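Local coordinates for protein aromatic-L-amino-acid decarboxylase (Catharanthus roseus, PDB 6EEW) that catalyses the pyridoxal 5'-phosphate-dependent decarboxylation of L-tryptophan to tryptamine and of 5-hydroxy-L-tryptophan to serotonin, at residues Met403-Phe414 / Val482-Thr493. Residues are numbered along the deposited sequence; the frame is centred on the assembly and turned at random. Where two conformers were deposited one is given.
Sequences MFEEWVRSDSRF and VRRVWDLIQKLT
From Phe404 beside Val482 to Arg413 beside Thr493, the two segments run the same way: the axes of helices 403-409 and 482-493 cross at -24° and approach to 10.7 Å. This is helix packing in the C-terminal alpha/beta region of a group II decarboxylase, where 403-414 leaves its helix through a type I turn, Asp411 to Phe414, into the antiparallel sheet. Phe404, Trp407, Phe414 and Trp486 form an aromatic cluster across the contact, Phe414 joining from the strand that follows the turn. With CG of Trp486 anti to the backbone N (chi1 175°), its indole runs from Trp407 past Val408 toward Phe414. Trp407 CB sits over one indole face, 3.8 Å from the centroid of the five-membered ring, a CH-pi contact; Gln490 CG covers the opposite face. The two indoles are nearly parallel but barely overlap. The Trp486 edge points at the face of Phe414, edge-to-face with planes at 67°, while Val408 CG2 lies 3.9 Å from Trp486 CZ3. Were Trp486 an alanine, Trp407 CB and the Phe414 face would probably lose their indole partner, opening a gap beside Val408. Phe404 presents its ring edge to Ile489 CD1, and Phe427 meets its ring edge-to-face. At the Val482 end of the contact, the given Arg483 conformer, of doubtful placement, passes Trp407 CH2 and pairs with Glu479. Asp411 OD1 closes an Asx turn by accepting from Arg413 N at 2.8 Å, and Arg413 NE and NH2 grip the carboxylate side-on, one to each oxygen. Gln490 NE2 gives Asp411 OD2 a weak, long bond (3.4 Å). The Arg413 grip, with a second salt bridge to Asp494, limits how the guanidinium can turn, and Thr493 CG2 lies over its centre, 3.8 Å from Arg413 CZ.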
# COMPACT_ATOMS: atom_id res chain seq x y z
N MET A 403 -12.86 -21.69 -25.25
CA MET A 403 -13.87 -22.73 -25.23
C MET A 403 -15.25 -22.16 -24.90
O MET A 403 -16.25 -22.50 -25.55
CB MET A 403 -13.44 -23.80 -24.23
CG MET A 403 -14.29 -25.04 -24.14
SD MET A 403 -13.54 -26.20 -22.96
CE MET A 403 -13.68 -25.29 -21.43
N PHE A 404 -15.33 -21.31 -23.86
CA PHE A 404 -16.62 -20.72 -23.51
C PHE A 404 -17.18 -19.85 -24.63
O PHE A 404 -18.39 -19.86 -24.90
CB PHE A 404 -16.52 -19.90 -22.22
CG PHE A 404 -17.82 -19.24 -21.86
CD1 PHE A 404 -18.76 -19.91 -21.08
CD2 PHE A 404 -18.13 -17.97 -22.33
CE1 PHE A 404 -19.96 -19.32 -20.77
CE2 PHE A 404 -19.34 -17.37 -22.02
CZ PHE A 404 -20.26 -18.05 -21.24
N GLU A 405 -16.31 -19.07 -25.28
CA GLU A 405 -16.75 -18.27 -26.41
C GLU A 405 -17.32 -19.15 -27.51
O GLU A 405 -18.37 -18.84 -28.09
CB GLU A 405 -15.58 -17.45 -26.96
CG GLU A 405 -15.91 -16.73 -28.26
CD GLU A 405 -14.68 -16.18 -28.94
OE1 GLU A 405 -13.55 -16.51 -28.51
OE2 GLU A 405 -14.84 -15.41 -29.91
N GLU A 406 -16.64 -20.26 -27.80
CA GLU A 406 -17.11 -21.17 -28.84
C GLU A 406 -18.49 -21.72 -28.49
O GLU A 406 -19.38 -21.76 -29.34
CB GLU A 406 -16.10 -22.30 -29.00
CG GLU A 406 -14.72 -21.81 -29.40
CD GLU A 406 -13.69 -22.91 -29.40
OE1 GLU A 406 -14.07 -24.10 -29.36
OE2 GLU A 406 -12.48 -22.59 -29.43
N TRP A 407 -18.69 -22.10 -27.23
CA TRP A 407 -20.02 -22.52 -26.78
C TRP A 407 -21.05 -21.42 -27.05
O TRP A 407 -22.12 -21.69 -27.61
CB TRP A 407 -20.00 -22.86 -25.29
CG TRP A 407 -19.16 -24.04 -24.94
CD1 TRP A 407 -18.80 -25.06 -25.77
CD2 TRP A 407 -18.56 -24.31 -23.68
NE1 TRP A 407 -18.01 -25.96 -25.09
CE2 TRP A 407 -17.85 -25.51 -23.80
CE3 TRP A 407 -18.55 -23.64 -22.45
CZ2 TRP A 407 -17.13 -26.08 -22.75
CZ3 TRP A 407 -17.84 -24.20 -21.40
CH2 TRP A 407 -17.14 -25.40 -21.55
N VAL A 408 -20.74 -20.18 -26.67
CA VAL A 408 -21.71 -19.10 -26.85
C VAL A 408 -22.05 -18.91 -28.32
O VAL A 408 -23.23 -18.73 -28.67
CB VAL A 408 -21.17 -17.79 -26.23
CG1 VAL A 408 -22.06 -16.63 -26.64
CG2 VAL A 408 -21.12 -17.91 -24.71
N ARG A 409 -21.05 -18.95 -29.20
CA ARG A 409 -21.33 -18.77 -30.63
C ARG A 409 -22.21 -19.88 -31.18
O ARG A 409 -22.90 -19.67 -32.18
CB ARG A 409 -20.03 -18.69 -31.44
CG ARG A 409 -19.20 -17.45 -31.14
CD ARG A 409 -18.00 -17.37 -32.08
NE ARG A 409 -17.12 -16.25 -31.76
CZ ARG A 409 -17.33 -15.00 -32.15
NH1 ARG A 409 -18.39 -14.70 -32.88
NH2 ARG A 409 -16.47 -14.04 -31.81
N SER A 410 -22.19 -21.06 -30.56
CA SER A 410 -23.06 -22.14 -31.04
C SER A 410 -24.52 -21.88 -30.74
O SER A 410 -25.38 -22.60 -31.26
CB SER A 410 -22.65 -23.48 -30.41
OG SER A 410 -21.31 -23.80 -30.72
N ASP A 411 -24.84 -20.87 -29.94
CA ASP A 411 -26.22 -20.55 -29.58
C ASP A 411 -26.60 -19.25 -30.26
O ASP A 411 -26.07 -18.18 -29.93
CB ASP A 411 -26.40 -20.45 -28.07
CG ASP A 411 -27.86 -20.37 -27.67
OD1 ASP A 411 -28.64 -19.73 -28.41
OD2 ASP A 411 -28.24 -20.95 -26.62
N SER A 412 -27.53 -19.35 -31.22
CA SER A 412 -27.92 -18.22 -32.05
C SER A 412 -28.72 -17.18 -31.28
O SER A 412 -29.00 -16.11 -31.83
CB SER A 412 -28.72 -18.72 -33.26
OG SER A 412 -29.80 -19.52 -32.84
N ARG A 413 -29.15 -17.49 -30.05
CA ARG A 413 -29.83 -16.50 -29.23
C ARG A 413 -28.84 -15.49 -28.65
O ARG A 413 -29.21 -14.34 -28.39
CB ARG A 413 -30.59 -17.18 -28.09
CG ARG A 413 -31.64 -18.16 -28.56
CD ARG A 413 -32.22 -18.95 -27.38
NE ARG A 413 -31.18 -19.63 -26.60
CZ ARG A 413 -31.44 -20.44 -25.58
NH1 ARG A 413 -32.69 -20.69 -25.22
NH2 ARG A 413 -30.44 -21.01 -24.92
N PHE A 414 -27.59 -15.89 -28.48
CA PHE A 414 -26.54 -15.07 -27.90
C PHE A 414 -25.63 -14.53 -28.99
O PHE A 414 -25.62 -15.01 -30.13
CB PHE A 414 -25.73 -15.89 -26.90
CG PHE A 414 -26.52 -16.34 -25.70
CD1 PHE A 414 -27.28 -17.49 -25.74
CD2 PHE A 414 -26.46 -15.63 -24.51
CE1 PHE A 414 -27.99 -17.91 -24.63
CE2 PHE A 414 -27.16 -16.05 -23.39
CZ PHE A 414 -27.93 -17.19 -23.46
N VAL A 482 -16.56 -24.22 -15.84
CA VAL A 482 -17.03 -23.41 -16.96
C VAL A 482 -18.17 -24.12 -17.67
O VAL A 482 -19.17 -23.49 -18.05
CB VAL A 482 -15.88 -23.07 -17.92
CG1 VAL A 482 -16.37 -22.21 -19.08
CG2 VAL A 482 -14.78 -22.36 -17.17
N ARG A 483 -18.03 -25.44 -17.86
CA ARG A 483 -19.11 -26.20 -18.48
C ARG A 483 -20.41 -26.03 -17.71
O ARG A 483 -21.48 -25.81 -18.31
CB ARG A 483 -18.73 -27.68 -18.57
CG ARG A 483 -17.58 -27.97 -19.51
CD ARG A 483 -17.14 -29.41 -19.44
NE ARG A 483 -16.03 -29.68 -20.36
CZ ARG A 483 -16.15 -29.71 -21.68
NH1 ARG A 483 -17.33 -29.49 -22.24
NH2 ARG A 483 -15.10 -29.97 -22.44
N ARG A 484 -20.35 -26.13 -16.38
CA ARG A 484 -21.57 -26.03 -15.59
C ARG A 484 -22.13 -24.61 -15.58
O ARG A 484 -23.35 -24.43 -15.56
CB ARG A 484 -21.33 -26.51 -14.16
CG ARG A 484 -20.91 -27.96 -14.04
CD ARG A 484 -21.06 -28.43 -12.60
NE ARG A 484 -20.34 -27.57 -11.66
CZ ARG A 484 -20.36 -27.73 -10.34
NH1 ARG A 484 -21.07 -28.72 -9.81
NH2 ARG A 484 -19.68 -26.90 -9.56
N VAL A 485 -21.26 -23.60 -15.60
CA VAL A 485 -21.76 -22.23 -15.71
C VAL A 485 -22.52 -22.05 -17.01
O VAL A 485 -23.60 -21.46 -17.05
CB VAL A 485 -20.62 -21.21 -15.61
CG1 VAL A 485 -21.12 -19.84 -16.03
CG2 VAL A 485 -20.09 -21.15 -14.19
N TRP A 486 -21.96 -22.55 -18.11
CA TRP A 486 -22.65 -22.43 -19.39
C TRP A 486 -23.97 -23.19 -19.38
O TRP A 486 -24.99 -22.70 -19.89
CB TRP A 486 -21.73 -22.92 -20.52
CG TRP A 486 -22.40 -22.94 -21.84
CD1 TRP A 486 -22.51 -24.01 -22.68
CD2 TRP A 486 -23.09 -21.86 -22.46
NE1 TRP A 486 -23.20 -23.64 -23.81
CE2 TRP A 486 -23.57 -22.33 -23.70
CE3 TRP A 486 -23.33 -20.53 -22.10
CZ2 TRP A 486 -24.29 -21.52 -24.57
CZ3 TRP A 486 -24.04 -19.73 -22.97
CH2 TRP A 486 -24.52 -20.23 -24.19
N ASP A 487 -23.98 -24.39 -18.80
CA ASP A 487 -25.24 -25.13 -18.67
C ASP A 487 -26.27 -24.31 -17.89
O ASP A 487 -27.43 -24.20 -18.29
CB ASP A 487 -24.99 -26.47 -17.97
CG ASP A 487 -24.25 -27.45 -18.84
OD1 ASP A 487 -24.37 -27.36 -20.08
OD2 ASP A 487 -23.52 -28.30 -18.29
N LEU A 488 -25.84 -23.70 -16.78
CA LEU A 488 -26.75 -22.90 -15.97
C LEU A 488 -27.27 -21.70 -16.75
O LEU A 488 -28.46 -21.36 -16.66
CB LEU A 488 -26.04 -22.43 -14.70
CG LEU A 488 -26.85 -21.54 -13.74
CD1 LEU A 488 -28.02 -22.30 -13.15
CD2 LEU A 488 -25.98 -20.90 -12.66
N ILE A 489 -26.38 -21.03 -17.48
CA ILE A 489 -26.79 -19.88 -18.28
C ILE A 489 -27.88 -20.29 -19.26
O ILE A 489 -28.90 -19.61 -19.41
CB ILE A 489 -25.57 -19.27 -19.00
CG1 ILE A 489 -24.56 -18.76 -17.97
CG2 ILE A 489 -26.01 -18.19 -19.97
CD1 ILE A 489 -23.28 -18.19 -18.55
N GLN A 490 -27.68 -21.43 -19.93
CA GLN A 490 -28.68 -21.89 -20.89
C GLN A 490 -30.00 -22.23 -20.19
O GLN A 490 -31.08 -21.92 -20.71
CB GLN A 490 -28.16 -23.09 -21.68
CG GLN A 490 -27.25 -22.72 -22.84
CD GLN A 490 -26.88 -23.91 -23.70
OE1 GLN A 490 -26.44 -24.95 -23.20
NE2 GLN A 490 -27.08 -23.77 -25.01
N LYS A 491 -29.93 -22.88 -19.03
CA LYS A 491 -31.16 -23.20 -18.31
C LYS A 491 -31.93 -21.94 -17.93
O LYS A 491 -33.15 -21.86 -18.11
CB LYS A 491 -30.88 -24.03 -17.06
CG LYS A 491 -32.16 -24.36 -16.28
CD LYS A 491 -31.91 -25.18 -15.02
CE LYS A 491 -31.20 -24.37 -13.94
NZ LYS A 491 -31.12 -25.12 -12.65
N LEU A 492 -31.22 -20.95 -17.39
CA LEU A 492 -31.89 -19.72 -16.98
C LEU A 492 -32.41 -18.95 -18.18
O LEU A 492 -33.43 -18.26 -18.07
CB LEU A 492 -30.94 -18.86 -16.15
CG LEU A 492 -30.51 -19.50 -14.83
CD1 LEU A 492 -29.60 -18.58 -14.02
CD2 LEU A 492 -31.73 -19.91 -14.03
N THR A 493 -31.75 -19.06 -19.33
CA THR A 493 -32.28 -18.43 -20.53
C THR A 493 -33.55 -19.12 -20.99
O THR A 493 -34.53 -18.46 -21.35
CB THR A 493 -31.23 -18.44 -21.64
OG1 THR A 493 -30.07 -17.71 -21.21
CG2 THR A 493 -31.79 -17.81 -22.91